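Protein UTR4 (Saccharomyces cerevisiae, PDB 2G80) probably catalyses two magnesium-dependent steps of methionine salvage, enolising a methylthio-diketopentyl phosphate and then removing its phosphate to give the acireductone. Local coordinates at residues D102-L105 with K106-Q109; G146-K149 with A150-L154; Q191-A194 with N195-R198; N213-E216 with L217-A220; Y157-P161 with N162-H166. All coordinates share one frame; numbering follows the deposited sequence.

Overall arrangement
All five interactions are local, four at or along helices and one in a loop, and they follow the chain in the order 1, 2, 5, 3, 4. Interaction 1 begins helix 103-118, in the helical region between strands 33-36 and 140-143. Interactions 2, 3 and 4 belong to helices of the parallel-sheet HAD core and bring side chains close to residues of the magnesium site (Asp37, Glu39, Asp212) and the predicted substrate site. Centres of interactions 1 and 2 are about 12 Å apart without touching. Interactions 3 and 4, about 13 Å between centres, touch through Tyr193 against Glu216, Ala219 and Ala220. Interaction 5 continues the chain from interaction 2 but is peripheral, about 34 Å, centre to centre, from interaction 3.

Interaction 1 (D102-L105 with K106-Q109)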
# COMPACT_ATOMS: atom_id res chain seq x y z
N ASP A 102 1.59 13.24 -7.52
CA ASP A 102 0.78 14.46 -7.45
C ASP A 102 -0.39 14.06 -6.54
O ASP A 102 -1.07 13.09 -6.86
CB ASP A 102 0.32 14.87 -8.88
CG ASP A 102 -0.68 16.05 -8.92
OD1 ASP A 102 -1.16 16.55 -7.88
OD2 ASP A 102 -1.05 16.44 -10.06
N PRO A 103 -0.64 14.80 -5.42
CA PRO A 103 -1.76 14.46 -4.53
C PRO A 103 -3.17 14.56 -5.16
O PRO A 103 -4.10 13.91 -4.67
CB PRO A 103 -1.63 15.50 -3.38
CG PRO A 103 -0.95 16.62 -3.97
CD PRO A 103 0.06 16.01 -4.94
N ILE A 104 -3.34 15.37 -6.19
CA ILE A 104 -4.62 15.50 -6.86
C ILE A 104 -4.86 14.22 -7.67
O ILE A 104 -6.01 13.77 -7.76
CB ILE A 104 -4.74 16.80 -7.74
CG1 ILE A 104 -4.38 18.05 -6.91
CG2 ILE A 104 -6.15 16.90 -8.36
CD1 ILE A 104 -5.20 18.23 -5.59
N LEU A 105 -3.79 13.66 -8.25
CA LEU A 105 -3.85 12.36 -8.94
C LEU A 105 -4.27 11.25 -7.96
O LEU A 105 -5.16 10.47 -8.27
CB LEU A 105 -2.50 11.98 -9.56
CG LEU A 105 -2.44 10.62 -10.32
CD1 LEU A 105 -3.41 10.65 -11.47
CD2 LEU A 105 -1.02 10.29 -10.81
N LYS A 106 -3.61 11.19 -6.79
CA LYS A 106 -3.91 10.20 -5.75
C LYS A 106 -5.34 10.24 -5.27
O LYS A 106 -5.93 9.18 -5.00
CB LYS A 106 -2.95 10.29 -4.56
CG LYS A 106 -1.43 10.18 -4.90
CD LYS A 106 -1.16 9.14 -5.99
CE LYS A 106 0.30 8.86 -6.28
NZ LYS A 106 0.32 7.76 -7.33
N GLN A 107 -5.91 11.44 -5.16
CA GLN A 107 -7.32 11.58 -4.82
C GLN A 107 -8.19 11.06 -5.95
O GLN A 107 -9.16 10.36 -5.69
CB GLN A 107 -7.68 13.02 -4.55
CG GLN A 107 -7.09 13.56 -3.27
CD GLN A 107 -7.31 15.03 -3.16
OE1 GLN A 107 -8.42 15.51 -3.40
NE2 GLN A 107 -6.25 15.76 -2.82
N LEU A 108 -7.86 11.42 -7.18
CA LEU A 108 -8.65 10.93 -8.32
C LEU A 108 -8.60 9.40 -8.39
O LEU A 108 -9.65 8.78 -8.62
CB LEU A 108 -8.19 11.56 -9.62
CG LEU A 108 -9.05 11.28 -10.85
CD1 LEU A 108 -10.47 11.81 -10.65
CD2 LEU A 108 -8.36 11.88 -12.06
N GLN A 109 -7.40 8.85 -8.19
CA GLN A 109 -7.17 7.40 -8.07
C GLN A 109 -7.97 6.75 -6.96
O GLN A 109 -8.54 5.70 -7.16
CB GLN A 109 -5.68 7.11 -7.85
CG GLN A 109 -4.91 7.30 -9.12
CD GLN A 109 -3.42 7.13 -8.99
OE1 GLN A 109 -2.83 7.32 -7.93
NE2 GLN A 109 -2.79 6.80 -10.12
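Leu105 lies against the amide end of Gln109, one helical turn further on, its CG 3.8 Å from Gln109 NE2 with both methyls close behind. The two side chains meet at a slant, so the branched end of the leucine touches the nitrogen of the amide while the oxygen is left for another partner. That partner is Lys106, whose NZ donates to Gln109 OE1 over 3.2 Å, in the carbonyl plane and on a lone pair. A bend at the second torsion of Lys106 (chi2 -39°), followed by a straight run to NZ, carries the ammonium along the helix surface to the glutamine. The amide thus has an apolar contact at one end and a charged donor at the other.

Across the helix, Gln107 folds over the carbonyl of the first turn, its CG 3.3 Å from Pro103 O, and its NE2 approaches Ile104 CD1 at 3.9 Å. The turn itself is started by Asp102, an N-cap residue whose OD1 takes the N-H of Ile104 at 3.0 Å from above the carboxylate plane; this closes an Asx turn, with Pro103 at its centre. Regular backbone bonds follow, the shortest from Gln109 N to Leu105 O at 2.8 Å.

The segment opens helix 103-118 in the helical part of this HAD phosphatase. Leu105 and Leu108 both pack on Phe56 of helix 46-65 and Ile92 of helix 85-97, while Leu108 also reaches Val73, Ile76 and Leu77 of helix 72-78, so three neighbouring helices meet this first stretch of the fourth.

Interaction 2 (G146-K149 with A150-L154)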
# COMPACT_ATOMS: atom_id res chain seq x y z
N GLY A 146 1.76 4.35 -0.24
CA GLY A 146 0.36 4.71 -0.46
C GLY A 146 -0.19 5.39 0.78
O GLY A 146 0.20 5.04 1.90
N SER A 147 -1.11 6.34 0.58
CA SER A 147 -1.68 7.11 1.71
C SER A 147 -2.51 6.18 2.60
O SER A 147 -2.97 5.11 2.15
CB SER A 147 -2.57 8.26 1.23
OG SER A 147 -3.85 7.76 0.81
N VAL A 148 -2.75 6.63 3.82
CA VAL A 148 -3.51 5.86 4.82
C VAL A 148 -4.92 5.43 4.31
O VAL A 148 -5.35 4.29 4.51
CB VAL A 148 -3.58 6.65 6.16
CG1 VAL A 148 -4.60 6.04 7.15
CG2 VAL A 148 -2.18 6.72 6.80
N LYS A 149 -5.60 6.36 3.62
CA LYS A 149 -6.93 6.15 3.03
C LYS A 149 -6.86 5.05 1.97
O LYS A 149 -7.72 4.17 1.94
CB LYS A 149 -7.45 7.49 2.46
CG LYS A 149 -8.91 7.53 2.00
CD LYS A 149 -9.37 9.00 1.80
CE LYS A 149 -10.84 9.12 1.39
NZ LYS A 149 -11.19 10.57 1.15
N ALA A 150 -5.82 5.07 1.14
CA ALA A 150 -5.60 4.05 0.13
C ALA A 150 -5.30 2.66 0.71
O ALA A 150 -5.71 1.63 0.16
CB ALA A 150 -4.45 4.47 -0.80
N GLN A 151 -4.55 2.64 1.82
CA GLN A 151 -4.24 1.39 2.53
C GLN A 151 -5.52 0.79 3.10
O GLN A 151 -5.80 -0.39 2.92
CB GLN A 151 -3.26 1.65 3.66
CG GLN A 151 -1.87 2.13 3.24
CD GLN A 151 -0.98 2.50 4.42
OE1 GLN A 151 -1.08 1.90 5.50
NE2 GLN A 151 -0.09 3.45 4.22
N LYS A 152 -6.30 1.61 3.82
CA LYS A 152 -7.57 1.18 4.41
C LYS A 152 -8.55 0.61 3.38
O LYS A 152 -9.23 -0.39 3.64
CB LYS A 152 -8.24 2.34 5.15
CG LYS A 152 -7.61 2.72 6.45
CD LYS A 152 -8.38 3.91 7.07
CE LYS A 152 -7.71 4.42 8.37
NZ LYS A 152 -8.46 5.55 9.01
N LEU A 153 -8.61 1.26 2.23
CA LEU A 153 -9.39 0.83 1.09
C LEU A 153 -8.89 -0.52 0.57
O LEU A 153 -9.68 -1.45 0.37
CB LEU A 153 -9.33 1.93 0.01
CG LEU A 153 -10.28 1.83 -1.16
CD1 LEU A 153 -11.74 1.98 -0.67
CD2 LEU A 153 -9.86 2.88 -2.20
N LEU A 154 -7.57 -0.66 0.40
CA LEU A 154 -6.96 -1.98 -0.01
C LEU A 154 -7.30 -3.13 0.94
O LEU A 154 -7.71 -4.21 0.50
CB LEU A 154 -5.43 -1.85 -0.12
CG LEU A 154 -4.63 -3.03 -0.70
CD1 LEU A 154 -3.35 -2.55 -1.43
CD2 LEU A 154 -4.28 -4.16 0.30
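Gln151 reaches back to Gly146 at the start of helix 148-156, the helix of a beta-alpha-beta unit between strands 140-143 and 177-179. Its NE2 donates to Gly146 O over 2.8 Å with an N-H...O angle of 168°, and the acceptor lies almost exactly in the plane of the glutamine amide. The side chain gets there because CG stands anti to its own carbonyl carbon (chi1 -65°) and the rest runs on extended, past Ser147 O, towards the N-terminus. Beside it, Ser147 serves as N-cap: OG accepts from Ala150 N in a straight but weak bond of 3.4 Å.

Around this first shell, Gln151 NE2 also bonds to Phe179 O, which ties the loop, the helix and the end of strand 177-179 together and fixes the turn of the amide. A leucine in its place would probably leave Gly146 O and Phe179 O without this shared donor and let the loop after strand 140-143 shift. That loop matters, since Ser144, a predicted substrate-binding residue, touches Gln151, and its OG accepts a weak hydrogen bond from Gly146 N. Asp180 steadies the cap as well, its OD2 accepting from Val148 N.

Further along the helix, Val148 and Lys152 run alongside each other in the same direction, both against Tyr178, with the valine CG1 3.7 Å from CE of the lysine.

Interaction 3 (Q191-A194 with N195-R198); sequences QSYA and NILR
Tyr193 and Ile196 form the packed side of this helix segment, while Gln191 and Asn195 meet on its more open side. The apolar pair only brushes: Tyr193 CD1 and Ile196 CD1 are 4.5 Å apart, the methyl approaching the ring obliquely. What makes this side dense is the surroundings. Leu35 of the sheet touches both residues; Tyr143 meets the tyrosine ring edge-to-face, Phe209 lies against it with the planes about 50° apart, and Tyr193 OH is hydrogen-bonded to Lys187 O.

On the other side, the exposed Gln191 bends at its second torsion (chi2 66°) and curls over the following turn, where NE2 donates to Asn195 OD1 across 3.2 Å. The acceptor lies in the plane of the glutamine amide, yet the donor stands well above the asparagine carbonyl plane, the two amides being turned 44° against each other. Asn195 uses its other end as well, ND2 being hydrogen-bonded to Ser184 O.

The helix thus pairs an apolar side, built from Tyr193 and Ile196 against the HAD core, with a side of amides. The latter ties helix 190-200 to helix 181-184, whereas the tyrosine hydroxyl probably helps fix the backbone of Lys187, a predicted substrate-binding residue.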
# COMPACT_ATOMS: atom_id res chain seq x y z
N GLN A 191 14.57 8.51 11.09
CA GLN A 191 13.66 9.42 11.80
C GLN A 191 12.20 9.03 11.66
O GLN A 191 11.43 9.20 12.61
CB GLN A 191 13.84 10.87 11.30
CG GLN A 191 12.95 11.94 11.99
CD GLN A 191 13.27 12.15 13.47
OE1 GLN A 191 14.42 12.45 13.83
NE2 GLN A 191 12.24 12.02 14.33
N SER A 192 11.85 8.59 10.45
CA SER A 192 10.51 8.10 10.14
C SER A 192 10.13 6.95 11.08
O SER A 192 9.01 6.93 11.58
CB SER A 192 10.40 7.66 8.67
OG SER A 192 10.94 8.63 7.77
N TYR A 193 11.09 6.05 11.35
CA TYR A 193 10.85 4.91 12.28
C TYR A 193 10.78 5.35 13.76
O TYR A 193 10.07 4.76 14.54
CB TYR A 193 11.85 3.78 12.05
CG TYR A 193 11.66 3.24 10.67
CD1 TYR A 193 10.71 2.24 10.42
CD2 TYR A 193 12.37 3.78 9.59
CE1 TYR A 193 10.50 1.77 9.13
CE2 TYR A 193 12.15 3.32 8.30
CZ TYR A 193 11.23 2.31 8.06
OH TYR A 193 11.03 1.85 6.78
N ALA A 194 11.50 6.41 14.11
CA ALA A 194 11.38 7.03 15.42
C ALA A 194 9.97 7.63 15.59
O ALA A 194 9.38 7.53 16.68
CB ALA A 194 12.47 8.07 15.64
N ASN A 195 9.45 8.25 14.52
CA ASN A 195 8.08 8.77 14.49
C ASN A 195 7.05 7.67 14.70
O ASN A 195 6.13 7.83 15.49
CB ASN A 195 7.78 9.56 13.20
CG ASN A 195 8.64 10.83 13.03
OD1 ASN A 195 9.14 11.41 14.01
ND2 ASN A 195 8.82 11.25 11.79
N ILE A 196 7.23 6.53 14.03
CA ILE A 196 6.30 5.37 14.17
C ILE A 196 6.38 4.75 15.58
O ILE A 196 5.33 4.38 16.12
CB ILE A 196 6.56 4.31 13.07
CG1 ILE A 196 6.18 4.89 11.70
CG2 ILE A 196 5.78 2.93 13.36
CD1 ILE A 196 6.60 4.02 10.52
N LEU A 197 7.58 4.62 16.14
CA LEU A 197 7.74 4.08 17.53
C LEU A 197 7.02 4.96 18.56
O LEU A 197 6.37 4.43 19.45
CB LEU A 197 9.22 3.87 17.93
CG LEU A 197 9.99 2.72 17.27
CD1 LEU A 197 11.46 2.81 17.62
CD2 LEU A 197 9.40 1.36 17.66
N ARG A 198 7.14 6.27 18.42
CA ARG A 198 6.39 7.25 19.24
C ARG A 198 4.89 6.98 19.18
O ARG A 198 4.24 6.86 20.22
CB ARG A 198 6.62 8.68 18.74
CG ARG A 198 6.15 9.76 19.67
CD ARG A 198 5.51 10.93 18.96
NE ARG A 198 6.38 11.57 17.99
CZ ARG A 198 6.23 11.62 16.66
NH1 ARG A 198 5.21 11.05 16.00
NH2 ARG A 198 7.14 12.29 15.96

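Interaction 4 (N213-E216 with L217-A220); sequences NPLE and LDAA
The carboxylate of Asp218 is laid flat across the carbonyl oxygen of Pro214, which sits squarely under one face, 3.1 Å from Asp218 CG. OD2 comes to 4.2 Å from Leu215 CD2, on the side of the plane where the carbonyl lies; OD1 is held by Lys243 in a salt bridge and by Tyr244 OH in a hydrogen bond. Asp218 N donates to the same Pro214 O over 2.9 Å, and the outside partners probably offset the charge of the carboxylate. With CG anti to its carbonyl carbon (chi1 -71°), the aspartate folds back over the first turn instead of leaving the helix. With an alanine here, Lys243 would probably lose its carboxylate mate and Tyr244 OH a partner, weakening the tie to the chain just before strand 246-247.

A second flat group, the amide of Asn213, begins the helix. Its OD1 accepts from Leu215 N at 3.2 Å, the donor lying well above the amide plane, and so caps helix 214-221 through an Asx turn around Pro214. Inside, Glu216 is buried: OE1 is hydrogen-bonded to Ser211 OG and forms a salt bridge with Lys187 NZ, while the side chain packs on Asp37. Leu217 fills the neighbouring face against Phe209, Thr227 and Leu229 of the sheet.

This helix joins strand 207-211 to strand 226-230 in a beta-alpha-beta unit. Its two acidic side chains serve different ends: Asp218 ties the helix to Lys243 and Tyr244, and Glu216, whose side chain comes within about 5 Å of the magnesium ion at the nearest atoms, probably positions Lys187, a predicted substrate-binding residue, beside the metal site.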
# COMPACT_ATOMS: atom_id res chain seq x y z
N ASN A 213 12.37 -4.36 0.84
CA ASN A 213 13.39 -3.36 0.53
C ASN A 213 14.44 -3.28 1.67
O ASN A 213 14.12 -2.80 2.76
CB ASN A 213 12.69 -2.00 0.31
CG ASN A 213 13.63 -0.91 -0.24
OD1 ASN A 213 14.84 -1.10 -0.35
ND2 ASN A 213 13.05 0.23 -0.59
N PRO A 214 15.69 -3.74 1.41
CA PRO A 214 16.75 -3.66 2.44
C PRO A 214 17.07 -2.27 2.99
O PRO A 214 17.53 -2.17 4.11
CB PRO A 214 17.99 -4.21 1.71
CG PRO A 214 17.50 -4.95 0.57
CD PRO A 214 16.20 -4.37 0.17
N LEU A 215 16.88 -1.24 2.17
CA LEU A 215 17.11 0.14 2.53
C LEU A 215 16.10 0.64 3.59
O LEU A 215 16.43 1.49 4.42
CB LEU A 215 17.09 1.04 1.28
CG LEU A 215 18.16 0.74 0.21
CD1 LEU A 215 17.94 1.61 -1.03
CD2 LEU A 215 19.57 0.95 0.76
N GLU A 216 14.88 0.09 3.55
CA GLU A 216 13.87 0.37 4.55
C GLU A 216 14.30 -0.30 5.86
O GLU A 216 14.24 0.30 6.92
CB GLU A 216 12.48 -0.14 4.10
CG GLU A 216 11.94 0.58 2.85
CD GLU A 216 10.54 0.10 2.41
OE1 GLU A 216 9.94 -0.79 3.07
OE2 GLU A 216 10.04 0.63 1.39
N LEU A 217 14.70 -1.57 5.78
CA LEU A 217 15.13 -2.35 6.93
C LEU A 217 16.35 -1.73 7.60
O LEU A 217 16.40 -1.69 8.83
CB LEU A 217 15.40 -3.81 6.54
CG LEU A 217 14.24 -4.69 6.01
CD1 LEU A 217 14.81 -6.04 5.69
CD2 LEU A 217 13.02 -4.87 6.98
N ASP A 218 17.30 -1.23 6.80
CA ASP A 218 18.49 -0.52 7.30
C ASP A 218 18.10 0.74 8.10
O ASP A 218 18.71 1.02 9.12
CB ASP A 218 19.39 -0.03 6.15
CG ASP A 218 20.13 -1.13 5.42
OD1 ASP A 218 20.16 -2.29 5.85
OD2 ASP A 218 20.71 -0.82 4.37
N ALA A 219 17.14 1.51 7.58
CA ALA A 219 16.67 2.73 8.25
C ALA A 219 16.04 2.38 9.61
O ALA A 219 16.36 3.01 10.62
CB ALA A 219 15.68 3.47 7.37
N ALA A 220 15.21 1.35 9.62
CA ALA A 220 14.54 0.82 10.82
C ALA A 220 15.54 0.36 11.87
O ALA A 220 15.41 0.71 13.05
CB ALA A 220 13.59 -0.33 10.45

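Interaction 5 (Y157-P161 with N162-H166)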
# COMPACT_ATOMS: atom_id res chain seq x y z
N TYR A 157 -11.03 -4.70 1.03
CA TYR A 157 -11.51 -5.47 -0.16
C TYR A 157 -10.45 -6.45 -0.68
O TYR A 157 -10.01 -6.40 -1.84
CB TYR A 157 -11.93 -4.49 -1.25
CG TYR A 157 -13.06 -3.56 -0.86
CD1 TYR A 157 -14.39 -3.98 -0.96
CD2 TYR A 157 -12.82 -2.26 -0.38
CE1 TYR A 157 -15.45 -3.15 -0.60
CE2 TYR A 157 -13.86 -1.41 -0.04
CZ TYR A 157 -15.18 -1.87 -0.15
OH TYR A 157 -16.24 -1.10 0.19
N VAL A 158 -10.13 -7.39 0.20
CA VAL A 158 -9.10 -8.36 -0.01
C VAL A 158 -9.70 -9.59 -0.71
O VAL A 158 -10.76 -10.09 -0.31
CB VAL A 158 -8.42 -8.75 1.36
CG1 VAL A 158 -7.44 -9.88 1.20
CG2 VAL A 158 -7.76 -7.53 1.99
N GLN A 159 -8.99 -10.06 -1.73
CA GLN A 159 -9.36 -11.25 -2.47
C GLN A 159 -9.33 -12.47 -1.53
O GLN A 159 -8.36 -12.66 -0.75
CB GLN A 159 -8.40 -11.44 -3.63
CG GLN A 159 -8.64 -12.61 -4.49
CD GLN A 159 -7.74 -12.59 -5.71
OE1 GLN A 159 -6.76 -13.33 -5.78
NE2 GLN A 159 -8.06 -11.72 -6.66
N ASP A 160 -10.42 -13.25 -1.58
CA ASP A 160 -10.55 -14.44 -0.77
C ASP A 160 -9.69 -15.53 -1.42
O ASP A 160 -10.00 -15.96 -2.51
CB ASP A 160 -12.04 -14.88 -0.68
CG ASP A 160 -12.26 -16.07 0.25
OD1 ASP A 160 -11.28 -16.70 0.72
OD2 ASP A 160 -13.44 -16.37 0.50
N PRO A 161 -8.62 -16.01 -0.73
CA PRO A 161 -7.80 -17.08 -1.37
C PRO A 161 -8.60 -18.36 -1.68
O PRO A 161 -8.31 -19.03 -2.66
CB PRO A 161 -6.69 -17.36 -0.33
CG PRO A 161 -6.72 -16.18 0.63
CD PRO A 161 -8.13 -15.68 0.63
N ASN A 162 -9.61 -18.66 -0.87
CA ASN A 162 -10.47 -19.83 -1.10
C ASN A 162 -11.40 -19.71 -2.33
O ASN A 162 -11.82 -20.73 -2.88
CB ASN A 162 -11.26 -20.17 0.16
CG ASN A 162 -11.98 -21.51 0.07
OD1 ASN A 162 -11.34 -22.56 -0.14
ND2 ASN A 162 -13.30 -21.48 0.19
N ALA A 163 -11.68 -18.49 -2.79
CA ALA A 163 -12.57 -18.26 -3.92
C ALA A 163 -12.39 -16.81 -4.39
O ALA A 163 -13.19 -15.93 -4.02
CB ALA A 163 -14.01 -18.55 -3.51
N PRO A 164 -11.30 -16.54 -5.13
CA PRO A 164 -10.99 -15.20 -5.62
C PRO A 164 -12.13 -14.39 -6.22
O PRO A 164 -12.25 -13.21 -5.92
CB PRO A 164 -9.91 -15.46 -6.68
CG PRO A 164 -9.17 -16.61 -6.09
CD PRO A 164 -10.21 -17.49 -5.49
N ALA A 165 -12.95 -15.04 -7.03
CA ALA A 165 -14.06 -14.40 -7.72
C ALA A 165 -15.32 -14.16 -6.84
O ALA A 165 -16.17 -13.37 -7.23
CB ALA A 165 -14.43 -15.21 -8.97
N HIS A 166 -15.42 -14.82 -5.68
CA HIS A 166 -16.50 -14.59 -4.70
C HIS A 166 -16.27 -13.24 -3.94
O HIS A 166 -15.37 -12.46 -4.31
CB HIS A 166 -16.61 -15.81 -3.76
CG HIS A 166 -17.23 -17.02 -4.41
ND1 HIS A 166 -17.58 -18.14 -3.68
CD2 HIS A 166 -17.65 -17.24 -5.67
CE1 HIS A 166 -18.13 -19.02 -4.49
NE2 HIS A 166 -18.20 -18.50 -5.70
O HOH W 1 -12.58 -12.50 -3.35
O HOH W 2 -14.39 -18.77 0.73
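Asp160 and Asn162 stand next to each other with their ends turned to the same side, their carboxylate and amide planes 45° apart. A water bridges their ends, donating to Asp160 OD2 at 2.6 Å and accepting from Asn162 ND2 at 3.0 Å. The other carboxylate oxygen, OD1, turns to the backbone: it takes the N-H of Asn162 over 3.0 Å, from above the carboxylate plane, closing an Asx turn around Pro161. Having CG anti to the aspartate's backbone nitrogen (chi1 -175°) sets the carboxylate over this turn.

Gln159 crosses Pro164 at a slant instead, so that Pro164 CB sits over the face of the amide, 3.7 Å from Gln159 CD. The first pair belongs to a type I beta turn from Asp160 to Ala163, in which Ala163 N donates to Asp160 O at 3.0 Å. A second type I turn, from Ala163 to His166, follows at once, each with a proline as its second residue. Another water accepts from Asp160 N near the carbonyls of Pro164 and His166, and Lys123 also bonds to His166 O.

In this surface loop between helix 148-156 and strand 177-179, without regular helix or strand, shape comes from rigid prolines, an aspartate whose carboxylate closes an Asx turn, and ordered water.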